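Local coordinates for protein proline dehydrogenase (Bradyrhizobium japonicum USDA 110, PDB 3HAZ) that probably oxidises proline to glutamate in two steps, with an FAD-dependent proline dehydrogenase and an NAD-dependent aldehyde dehydrogenase joined in one chain, at residues F169-T174 / R450-Y455; D550-A555 / A720-H725; V681-E686 / G716-A721. All blocks are in the same frame, centred on the assembly; numbering follows the deposited sequence.

The three contacts fall into two groups at the two catalytic ends of the chain. Contact 1 comes first in sequence and closes before the others open; it lies in the FAD-binding barrel domain, where strand 170-172 pairs with barrel strand 440-448 and packs on helix 452-463. Contacts 2 and 3 belong to the aldehyde dehydrogenase half, across the chain's centre, their centres about 65 and about 57 Å from that of contact 1. They are about 9 Å apart, centre to centre, and share helix 716-724. One flank of this helix meets helix 549-567, while its beginning meets strand 679-683. Both touch NAD, so a single helix connects outer packing with the nucleotide pocket.

Contact 1 of 3, residues F169-T174 / R450-Y455; sequences FVLGET and RDLLAY
Phe169 and Tyr455 bring their rings together in the proline dehydrogenase TIM barrel, at the C-terminal end of barrel strand 440-448, where helix 452-463 begins and strand 170-172 pairs in parallel with the barrel strand. The rings are set at a slant, neither stacked nor edge-on, and the closest pair is Phe169 CE1 and Tyr455 CE2 at 3.7 Å. With chi1 at 179°, Tyr455 swings its ring away from its own backbone N and out toward Phe169; beyond the contact its hydroxyl hydrogen-bonds to Asp195. The same Phe169 ring also slants past Leu452, with CD1 of the phenylalanine 4.3 Å from CD1 of the leucine. The other branch of Leu452 serves Leu171: these two side chains cross at about a right angle and meet through their CD2 methyls, 4.1 Å apart. Met165 of helix 151-168 packs on both leucines. All four touching residues are buried, so this is apolar packing of the helix start on strand 170-172 and the residue before it, with the Tyr455 side chain about 7 Å from the FAD, nearest atoms. At the polar end a water spans the backbones, donating to Glu173 O (2.6 Å) and accepting from Arg450 N (3.0 Å).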
loop_
_atom_site.group_PDB
_atom_site.type_symbol
_atom_site.label_atom_id
_atom_site.label_comp_id
_atom_site.label_asym_id
_atom_site.label_seq_id
_atom_site.Cartn_x
_atom_site.Cartn_y
_atom_site.Cartn_z
ATOM N N PHE A 169 -7.204 -39.966 -36.434
ATOM C CA PHE A 169 -7.372 -41.136 -35.592
ATOM C C PHE A 169 -7.769 -42.315 -36.463
ATOM O O PHE A 169 -8.459 -42.141 -37.460
ATOM C CB PHE A 169 -8.435 -40.876 -34.526
ATOM C CG PHE A 169 -8.049 -39.813 -33.538
ATOM C CD1 PHE A 169 -7.602 -40.158 -32.275
ATOM C CD2 PHE A 169 -8.124 -38.476 -33.877
ATOM C CE1 PHE A 169 -7.233 -39.186 -31.364
ATOM C CE2 PHE A 169 -7.764 -37.498 -32.968
ATOM C CZ PHE A 169 -7.313 -37.858 -31.707
ATOM N N VAL A 170 -7.306 -43.503 -36.092
ATOM C CA VAL A 170 -7.716 -44.738 -36.745
ATOM C C VAL A 170 -8.545 -45.549 -35.743
ATOM O O VAL A 170 -7.997 -46.242 -34.884
ATOM C CB VAL A 170 -6.497 -45.559 -37.207
ATOM C CG1 VAL A 170 -6.950 -46.890 -37.786
ATOM C CG2 VAL A 170 -5.666 -44.767 -38.236
ATOM N N LEU A 171 -9.867 -45.452 -35.862
ATOM C CA LEU A 171 -10.776 -45.921 -34.814
ATOM C C LEU A 171 -11.803 -46.931 -35.326
ATOM O O LEU A 171 -12.157 -46.923 -36.497
ATOM C CB LEU A 171 -11.520 -44.725 -34.221
ATOM C CG LEU A 171 -10.902 -43.978 -33.033
ATOM C CD1 LEU A 171 -9.399 -44.164 -32.959
ATOM C CD2 LEU A 171 -11.267 -42.509 -33.089
ATOM N N GLY A 172 -12.289 -47.780 -34.427
ATOM C CA GLY A 172 -13.352 -48.716 -34.740
ATOM C C GLY A 172 -14.001 -49.218 -33.464
ATOM O O GLY A 172 -13.482 -48.999 -32.372
ATOM N N GLU A 173 -15.136 -49.896 -33.592
ATOM C CA GLU A 173 -15.796 -50.472 -32.429
ATOM C C GLU A 173 -14.938 -51.574 -31.812
ATOM O O GLU A 173 -14.967 -51.793 -30.601
ATOM C CB GLU A 173 -17.172 -51.018 -32.802
ATOM C CG GLU A 173 -18.189 -49.940 -33.121
ATOM C CD GLU A 173 -19.613 -50.468 -33.126
ATOM O OE1 GLU A 173 -19.850 -51.561 -32.563
ATOM O OE2 GLU A 173 -20.495 -49.786 -33.691
ATOM N N THR A 174 -14.179 -52.256 -32.659
ATOM C CA THR A 174 -13.251 -53.287 -32.221
ATOM C C THR A 174 -11.912 -53.008 -32.889
ATOM O O THR A 174 -11.839 -52.199 -33.811
ATOM C CB THR A 174 -13.713 -54.692 -32.662
ATOM O OG1 THR A 174 -13.772 -54.753 -34.095
ATOM C CG2 THR A 174 -15.085 -55.037 -32.067
ATOM N N ARG A 450 -13.839 -47.806 -27.108
ATOM C CA ARG A 450 -13.875 -47.930 -25.650
ATOM C C ARG A 450 -12.592 -47.410 -24.996
ATOM O O ARG A 450 -12.544 -47.222 -23.784
ATOM C CB ARG A 450 -14.140 -49.376 -25.233
ATOM C CG ARG A 450 -13.029 -50.337 -25.608
ATOM C CD ARG A 450 -13.509 -51.781 -25.526
ATOM N NE ARG A 450 -13.742 -52.215 -24.151
ATOM C CZ ARG A 450 -14.287 -53.385 -23.832
ATOM N NH1 ARG A 450 -14.657 -54.223 -24.794
ATOM N NH2 ARG A 450 -14.467 -53.719 -22.557
ATOM N N ASP A 451 -11.568 -47.153 -25.808
ATOM C CA ASP A 451 -10.293 -46.648 -25.304
ATOM C C ASP A 451 -10.003 -45.212 -25.739
ATOM O O ASP A 451 -8.945 -44.660 -25.433
ATOM C CB ASP A 451 -9.158 -47.564 -25.742
ATOM C CG ASP A 451 -9.342 -48.975 -25.242
ATOM O OD1 ASP A 451 -9.557 -49.122 -24.027
ATOM O OD2 ASP A 451 -9.289 -49.924 -26.053
ATOM N N LEU A 452 -10.948 -44.607 -26.444
ATOM C CA LEU A 452 -10.743 -43.255 -26.954
ATOM C C LEU A 452 -10.733 -42.168 -25.866
ATOM O O LEU A 452 -9.822 -41.343 -25.821
ATOM C CB LEU A 452 -11.797 -42.919 -28.002
ATOM C CG LEU A 452 -11.724 -41.478 -28.506
ATOM C CD1 LEU A 452 -10.352 -41.191 -29.118
ATOM C CD2 LEU A 452 -12.842 -41.205 -29.490
ATOM N N LEU A 453 -11.754 -42.156 -25.012
ATOM C CA LEU A 453 -11.910 -41.090 -24.010
ATOM C C LEU A 453 -10.659 -40.866 -23.163
ATOM O O LEU A 453 -10.178 -39.742 -23.039
ATOM C CB LEU A 453 -13.087 -41.385 -23.083
ATOM C CG LEU A 453 -14.491 -40.843 -23.358
ATOM C CD1 LEU A 453 -15.368 -41.058 -22.109
ATOM C CD2 LEU A 453 -14.466 -39.381 -23.752
ATOM N N ALA A 454 -10.149 -41.943 -22.572
ATOM C CA ALA A 454 -8.949 -41.870 -21.746
ATOM C C ALA A 454 -7.789 -41.231 -22.506
ATOM O O ALA A 454 -7.024 -40.443 -21.948
ATOM C CB ALA A 454 -8.565 -43.257 -21.244
ATOM N N TYR A 455 -7.670 -41.573 -23.783
ATOM C CA TYR A 455 -6.608 -41.047 -24.625
ATOM C C TYR A 455 -6.844 -39.582 -25.022
ATOM O O TYR A 455 -5.912 -38.776 -25.026
ATOM C CB TYR A 455 -6.468 -41.911 -25.880
ATOM C CG TYR A 455 -5.405 -41.443 -26.854
ATOM C CD1 TYR A 455 -4.102 -41.925 -26.777
ATOM C CD2 TYR A 455 -5.708 -40.533 -27.860
ATOM C CE1 TYR A 455 -3.125 -41.503 -27.673
ATOM C CE2 TYR A 455 -4.741 -40.105 -28.762
ATOM C CZ TYR A 455 -3.453 -40.592 -28.664
ATOM O OH TYR A 455 -2.494 -40.171 -29.559
HETATM O O HOH W 1 -15.032 -50.218 -28.490
#

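Contact 2 of 3, residues D550-A555 / A720-H725. With NAD (nicotinamide-adenine-dinucleotide), chain D.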
loop_
_atom_site.group_PDB
_atom_site.type_symbol
_atom_site.label_atom_id
_atom_site.label_comp_id
_atom_site.label_asym_id
_atom_site.label_seq_id
_atom_site.Cartn_x
_atom_site.Cartn_y
_atom_site.Cartn_z
ATOM N N ASP A 550 -15.920 -47.328 39.129
ATOM C CA ASP A 550 -15.308 -46.472 40.138
ATOM C C ASP A 550 -14.116 -45.709 39.571
ATOM O O ASP A 550 -13.976 -44.506 39.791
ATOM C CB ASP A 550 -14.866 -47.288 41.354
ATOM C CG ASP A 550 -15.952 -47.410 42.405
ATOM O OD1 ASP A 550 -17.138 -47.194 42.073
ATOM O OD2 ASP A 550 -15.614 -47.720 43.568
ATOM N N GLN A 551 -13.252 -46.418 38.853
ATOM C CA GLN A 551 -12.074 -45.805 38.251
ATOM C C GLN A 551 -12.465 -44.736 37.239
ATOM O O GLN A 551 -11.798 -43.706 37.116
ATOM C CB GLN A 551 -11.208 -46.871 37.585
ATOM C CG GLN A 551 -10.493 -47.760 38.579
ATOM C CD GLN A 551 -9.835 -48.949 37.921
ATOM O OE1 GLN A 551 -10.509 -49.854 37.429
ATOM N NE2 GLN A 551 -8.508 -48.961 37.916
ATOM N N ALA A 552 -13.549 -44.992 36.515
ATOM C CA ALA A 552 -14.058 -44.043 35.537
ATOM C C ALA A 552 -14.519 -42.760 36.222
ATOM O O ALA A 552 -14.238 -41.664 35.748
ATOM C CB ALA A 552 -15.191 -44.663 34.730
ATOM N N HIS A 553 -15.225 -42.895 37.341
ATOM C CA HIS A 553 -15.659 -41.717 38.088
ATOM C C HIS A 553 -14.479 -40.968 38.700
ATOM O O HIS A 553 -14.470 -39.736 38.737
ATOM C CB HIS A 553 -16.698 -42.083 39.150
ATOM C CG HIS A 553 -18.105 -42.071 38.637
ATOM N ND1 HIS A 553 -18.499 -42.788 37.526
ATOM C CD2 HIS A 553 -19.211 -41.426 39.079
ATOM C CE1 HIS A 553 -19.785 -42.584 37.306
ATOM N NE2 HIS A 553 -20.241 -41.761 38.234
ATOM N N ALA A 554 -13.480 -41.711 39.165
ATOM C CA ALA A 554 -12.254 -41.102 39.671
ATOM C C ALA A 554 -11.547 -40.318 38.566
ATOM O O ALA A 554 -10.962 -39.257 38.808
ATOM C CB ALA A 554 -11.333 -42.164 40.244
ATOM N N ALA A 555 -11.606 -40.847 37.349
ATOM C CA ALA A 555 -10.993 -40.184 36.205
ATOM C C ALA A 555 -11.649 -38.831 35.945
ATOM O O ALA A 555 -10.962 -37.831 35.734
ATOM C CB ALA A 555 -11.074 -41.070 34.972
ATOM N N ALA A 720 -20.747 -45.454 28.905
ATOM C CA ALA A 720 -22.013 -44.965 29.443
ATOM C C ALA A 720 -21.830 -44.298 30.803
ATOM O O ALA A 720 -22.421 -43.255 31.076
ATOM C CB ALA A 720 -23.027 -46.095 29.537
ATOM N N ALA A 721 -21.014 -44.905 31.659
ATOM C CA ALA A 721 -20.736 -44.327 32.966
ATOM C C ALA A 721 -20.144 -42.922 32.828
ATOM O O ALA A 721 -20.492 -42.013 33.583
ATOM C CB ALA A 721 -19.800 -45.225 33.754
ATOM N N LEU A 722 -19.251 -42.749 31.858
ATOM C CA LEU A 722 -18.633 -41.453 31.617
ATOM C C LEU A 722 -19.663 -40.421 31.171
ATOM O O LEU A 722 -19.706 -39.321 31.706
ATOM C CB LEU A 722 -17.521 -41.561 30.566
ATOM C CG LEU A 722 -16.318 -42.433 30.929
ATOM C CD1 LEU A 722 -15.261 -42.387 29.833
ATOM C CD2 LEU A 722 -15.728 -42.007 32.257
ATOM N N THR A 723 -20.490 -40.775 30.190
ATOM C CA THR A 723 -21.467 -39.830 29.648
ATOM C C THR A 723 -22.578 -39.495 30.642
ATOM O O THR A 723 -23.223 -38.455 30.536
ATOM C CB THR A 723 -22.098 -40.333 28.327
ATOM O OG1 THR A 723 -22.792 -41.567 28.554
ATOM C CG2 THR A 723 -21.024 -40.544 27.267
ATOM N N ALA A 724 -22.801 -40.377 31.608
ATOM C CA ALA A 724 -23.862 -40.165 32.580
ATOM C C ALA A 724 -23.391 -39.321 33.764
ATOM O O ALA A 724 -24.205 -38.784 34.510
ATOM C CB ALA A 724 -24.434 -41.501 33.052
ATOM N N HIS A 725 -22.078 -39.198 33.929
ATOM C CA HIS A 725 -21.516 -38.433 35.041
ATOM C C HIS A 725 -22.013 -36.987 35.054
ATOM O O HIS A 725 -21.918 -36.284 34.050
ATOM C CB HIS A 725 -19.988 -38.458 34.995
ATOM C CG HIS A 725 -19.343 -38.103 36.298
ATOM N ND1 HIS A 725 -19.357 -36.824 36.813
ATOM C CD2 HIS A 725 -18.665 -38.861 37.192
ATOM C CE1 HIS A 725 -18.716 -36.808 37.967
ATOM N NE2 HIS A 725 -18.286 -38.032 38.221
HETATM P PA NAD D . -20.057 -47.912 18.037
HETATM O O1A NAD D . -21.468 -47.082 18.158
HETATM O O2A NAD D . -20.332 -49.357 18.001
HETATM O O5B NAD D . -19.141 -47.535 19.381
HETATM C C5B NAD D . -18.064 -46.618 19.245
HETATM C C4B NAD D . -17.606 -46.083 20.611
HETATM O O4B NAD D . -18.696 -45.762 21.557
HETATM C C3B NAD D . -16.717 -47.079 21.462
HETATM O O3B NAD D . -15.517 -46.639 22.021
HETATM C C2B NAD D . -17.774 -47.757 22.328
HETATM O O2B NAD D . -17.387 -48.693 23.310
HETATM C C1B NAD D . -18.579 -46.592 22.709
HETATM N N9A NAD D . -19.913 -46.988 23.184
HETATM C C8A NAD D . -20.608 -48.107 22.856
HETATM N N7A NAD D . -21.855 -48.066 23.547
HETATM C C5A NAD D . -21.892 -46.875 24.309
HETATM C C6A NAD D . -22.856 -46.341 25.157
HETATM N N6A NAD D . -24.102 -47.058 25.374
HETATM N N1A NAD D . -22.634 -45.154 25.777
HETATM C C2A NAD D . -21.446 -44.474 25.566
HETATM N N3A NAD D . -20.496 -44.998 24.732
HETATM C C4A NAD D . -20.721 -46.204 24.102
HETATM O O3 NAD D . -19.196 -47.420 16.684
HETATM P PN NAD D . -17.940 -48.367 16.115
HETATM O O1N NAD D . -18.475 -49.935 15.943
HETATM O O2N NAD D . -16.814 -48.314 17.050
HETATM O O5D NAD D . -17.434 -47.803 14.628
HETATM C C5D NAD D . -18.270 -47.968 13.491
HETATM C C4D NAD D . -19.260 -46.798 13.304
HETATM O O4D NAD D . -18.733 -45.429 13.580
HETATM C C3D NAD D . -20.066 -46.635 11.944
HETATM O O3D NAD D . -21.473 -46.633 11.973
HETATM C C2D NAD D . -19.330 -45.419 11.340
HETATM O O2D NAD D . -19.734 -44.853 10.108
HETATM C C1D NAD D . -19.140 -44.573 12.532
HETATM N N1N NAD D . -18.062 -43.616 12.250
HETATM C C2N NAD D . -18.388 -42.341 11.752
HETATM C C3N NAD D . -17.321 -41.391 11.453
HETATM C C7N NAD D . -17.678 -39.992 10.918
HETATM O O7N NAD D . -16.845 -39.160 10.876
HETATM N N7N NAD D . -19.054 -39.664 10.603
HETATM C C4N NAD D . -15.903 -41.774 11.668
HETATM C C5N NAD D . -15.582 -43.039 12.166
HETATM C C6N NAD D . -16.662 -44.005 12.473
#
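His553 and His725 join helix 549-567 to the end of helix 716-724, on the outside of the Rossmann-type NAD-binding fold of the aldehyde dehydrogenase half. From its CB, which leaves the flank of its helix, the His553 side chain turns (chi1 -88°) to bring the ring across to the other helix at the solvent-side edge of the interface. CG lies 3.6 Å from His725 CD2. One branch, ND1, keeps a weak hydrogen bond to Pro549 O in its own helix, and CE1 beyond it comes to 3.8 Å from Ala721 O. The other branch meets the partner ring most closely: CD2 of His553 is 3.2 Å from CD2 of His725, which sits over one face of the His553 ring, toward its rim. NE2 of His553, at the tip, is 3.5 Å from His725 CD2. The planes stand at 51°, so the pair is oblique and not a stack. A hydrogen bond from Asp727 N to ND1 steadies His725. With His725 cut back to an alanine, the His553 face is likely to lose its cover and Asp727 N its acceptor. Deeper in, Leu722, which also lies against Lys683 and Val556, sets its CD2 methyl 3.7 Å from Ala552 CB.

Contact 3 of 3, residues V681-E686 / G716-A721. With NAD (nicotinamide-adenine-dinucleotide), chain D.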
loop_
_atom_site.group_PDB
_atom_site.type_symbol
_atom_site.label_atom_id
_atom_site.label_comp_id
_atom_site.label_asym_id
_atom_site.label_seq_id
_atom_site.Cartn_x
_atom_site.Cartn_y
_atom_site.Cartn_z
ATOM N N VAL A 681 -11.483 -36.765 29.451
ATOM C CA VAL A 681 -11.464 -38.191 29.742
ATOM C C VAL A 681 -11.823 -38.917 28.450
ATOM O O VAL A 681 -12.912 -38.730 27.902
ATOM C CB VAL A 681 -12.444 -38.573 30.872
ATOM C CG1 VAL A 681 -12.473 -40.086 31.057
ATOM C CG2 VAL A 681 -12.046 -37.882 32.179
ATOM N N ALA A 682 -10.893 -39.726 27.955
ATOM C CA ALA A 682 -11.054 -40.393 26.667
ATOM C C ALA A 682 -11.267 -41.892 26.835
ATOM O O ALA A 682 -10.511 -42.556 27.548
ATOM C CB ALA A 682 -9.830 -40.138 25.791
ATOM N N LYS A 683 -12.298 -42.422 26.183
ATOM C CA LYS A 683 -12.510 -43.867 26.154
ATOM C C LYS A 683 -12.464 -44.376 24.721
ATOM O O LYS A 683 -13.341 -44.063 23.914
ATOM C CB LYS A 683 -13.838 -44.268 26.805
ATOM C CG LYS A 683 -13.935 -45.773 27.071
ATOM C CD LYS A 683 -15.348 -46.299 26.915
ATOM C CE LYS A 683 -15.697 -46.536 25.458
ATOM N NZ LYS A 683 -15.256 -47.875 24.959
ATOM N N PRO A 684 -11.429 -45.163 24.402
ATOM C CA PRO A 684 -11.257 -45.687 23.044
ATOM C C PRO A 684 -12.149 -46.896 22.821
ATOM O O PRO A 684 -12.660 -47.473 23.782
ATOM C CB PRO A 684 -9.795 -46.124 23.029
ATOM C CG PRO A 684 -9.508 -46.509 24.459
ATOM C CD PRO A 684 -10.376 -45.628 25.324
ATOM N N ALA A 685 -12.333 -47.268 21.561
ATOM C CA ALA A 685 -13.049 -48.488 21.225
ATOM C C ALA A 685 -12.385 -49.681 21.898
ATOM O O ALA A 685 -11.157 -49.752 22.000
ATOM C CB ALA A 685 -13.083 -48.680 19.720
ATOM N N GLU A 686 -13.204 -50.619 22.356
ATOM C CA GLU A 686 -12.704 -51.795 23.046
ATOM C C GLU A 686 -11.648 -52.546 22.232
ATOM O O GLU A 686 -10.714 -53.113 22.801
ATOM C CB GLU A 686 -13.862 -52.729 23.408
ATOM C CG GLU A 686 -13.639 -53.492 24.699
ATOM C CD GLU A 686 -14.794 -54.409 25.044
ATOM O OE1 GLU A 686 -15.706 -54.560 24.203
ATOM O OE2 GLU A 686 -14.784 -54.981 26.156
ATOM N N GLY A 716 -18.983 -50.415 26.097
ATOM C CA GLY A 716 -19.980 -49.368 25.989
ATOM C C GLY A 716 -20.603 -49.013 27.326
ATOM O O GLY A 716 -21.254 -47.976 27.455
ATOM N N ARG A 717 -20.410 -49.875 28.321
ATOM C CA ARG A 717 -20.918 -49.614 29.665
ATOM C C ARG A 717 -20.035 -48.606 30.396
ATOM O O ARG A 717 -20.530 -47.748 31.130
ATOM C CB ARG A 717 -21.018 -50.910 30.472
ATOM N N ILE A 718 -18.726 -48.723 30.202
ATOM C CA ILE A 718 -17.780 -47.771 30.769
ATOM C C ILE A 718 -17.967 -46.426 30.082
ATOM O O ILE A 718 -17.920 -45.373 30.723
ATOM C CB ILE A 718 -16.323 -48.252 30.609
ATOM C CG1 ILE A 718 -16.047 -49.429 31.549
ATOM C CG2 ILE A 718 -15.346 -47.114 30.872
ATOM C CD1 ILE A 718 -16.234 -49.102 33.031
ATOM N N GLY A 719 -18.187 -46.469 28.772
ATOM C CA GLY A 719 -18.502 -45.270 28.018
ATOM C C GLY A 719 -19.771 -44.624 28.541
ATOM O O GLY A 719 -19.866 -43.398 28.629
ATOM N N ALA A 720 -20.747 -45.454 28.905
ATOM C CA ALA A 720 -22.013 -44.965 29.443
ATOM C C ALA A 720 -21.830 -44.298 30.803
ATOM O O ALA A 720 -22.421 -43.255 31.076
ATOM C CB ALA A 720 -23.027 -46.095 29.537
ATOM N N ALA A 721 -21.014 -44.905 31.659
ATOM C CA ALA A 721 -20.736 -44.327 32.966
ATOM C C ALA A 721 -20.144 -42.922 32.828
ATOM O O ALA A 721 -20.492 -42.013 33.583
ATOM C CB ALA A 721 -19.800 -45.225 33.754
HETATM P PA NAD D . -20.057 -47.912 18.037
HETATM O O1A NAD D . -21.468 -47.082 18.158
HETATM O O2A NAD D . -20.332 -49.357 18.001
HETATM O O5B NAD D . -19.141 -47.535 19.381
HETATM C C5B NAD D . -18.064 -46.618 19.245
HETATM C C4B NAD D . -17.606 -46.083 20.611
HETATM O O4B NAD D . -18.696 -45.762 21.557
HETATM C C3B NAD D . -16.717 -47.079 21.462
HETATM O O3B NAD D . -15.517 -46.639 22.021
HETATM C C2B NAD D . -17.774 -47.757 22.328
HETATM O O2B NAD D . -17.387 -48.693 23.310
HETATM C C1B NAD D . -18.579 -46.592 22.709
HETATM N N9A NAD D . -19.913 -46.988 23.184
HETATM C C8A NAD D . -20.608 -48.107 22.856
HETATM N N7A NAD D . -21.855 -48.066 23.547
HETATM C C5A NAD D . -21.892 -46.875 24.309
HETATM C C6A NAD D . -22.856 -46.341 25.157
HETATM N N6A NAD D . -24.102 -47.058 25.374
HETATM N N1A NAD D . -22.634 -45.154 25.777
HETATM C C2A NAD D . -21.446 -44.474 25.566
HETATM N N3A NAD D . -20.496 -44.998 24.732
HETATM C C4A NAD D . -20.721 -46.204 24.102
HETATM O O3 NAD D . -19.196 -47.420 16.684
HETATM P PN NAD D . -17.940 -48.367 16.115
HETATM O O1N NAD D . -18.475 -49.935 15.943
HETATM O O2N NAD D . -16.814 -48.314 17.050
HETATM O O5D NAD D . -17.434 -47.803 14.628
HETATM C C5D NAD D . -18.270 -47.968 13.491
HETATM C C4D NAD D . -19.260 -46.798 13.304
HETATM O O4D NAD D . -18.733 -45.429 13.580
HETATM C C3D NAD D . -20.066 -46.635 11.944
HETATM O O3D NAD D . -21.473 -46.633 11.973
HETATM C C2D NAD D . -19.330 -45.419 11.340
HETATM O O2D NAD D . -19.734 -44.853 10.108
HETATM C C1D NAD D . -19.140 -44.573 12.532
HETATM N N1N NAD D . -18.062 -43.616 12.250
HETATM C C2N NAD D . -18.388 -42.341 11.752
HETATM C C3N NAD D . -17.321 -41.391 11.453
HETATM C C7N NAD D . -17.678 -39.992 10.918
HETATM O O7N NAD D . -16.845 -39.160 10.876
HETATM N N7N NAD D . -19.054 -39.664 10.603
HETATM C C4N NAD D . -15.903 -41.774 11.668
HETATM C C5N NAD D . -15.582 -43.039 12.166
HETATM C C6N NAD D . -16.662 -44.005 12.473
#
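The C-terminal end of strand 679-683 faces the beginning of helix 716-724, with the backbones nearest at Lys683 and Gly719, whose CA atoms are 6.4 Å apart. Lys683 fills the space between them with its side chain. CG is anti to the backbone N (chi1 -167°), and bends at chi2, chi3 and chi4 lay the rest of the chain alongside the start of the helix. Its CD rests on the backbone of Gly719, 3.4 Å from Gly719 N, and has the CG2 methyl of Ile718 beside it at 4.0 Å. Beyond CD the lysine turns to the adenosine ribose of NAD. NZ donates to O2B at 2.8 Å and, more weakly, to O3B at 3.2 Å. It also bonds to Pro684 O at 2.9 Å, approaching from above the carbonyl plane, 38° out of it, and Gly714 O just before the helix is a further partner.

The helix itself forms a wall for the adenine. Gly716 O lies 3.2 Å from C6A of NAD, and Gly719 C is 3.4 Å from C2A. A beta carbon on Gly716 would run into N7A, and one on Gly719 into N3A while crowding Lys683 CE. The missing side chains let the adenine lie directly against the helix.

Chemically, the contact makes part of the adenosine site: bare helix backbone for the base and an ammonium group for the ribose. With carbonyl and hydroxyl oxygens gathered round it, NZ is likely to remain protonated, and its bond to O2B and weaker one to O3B would help hold the ribose against the end of the strand.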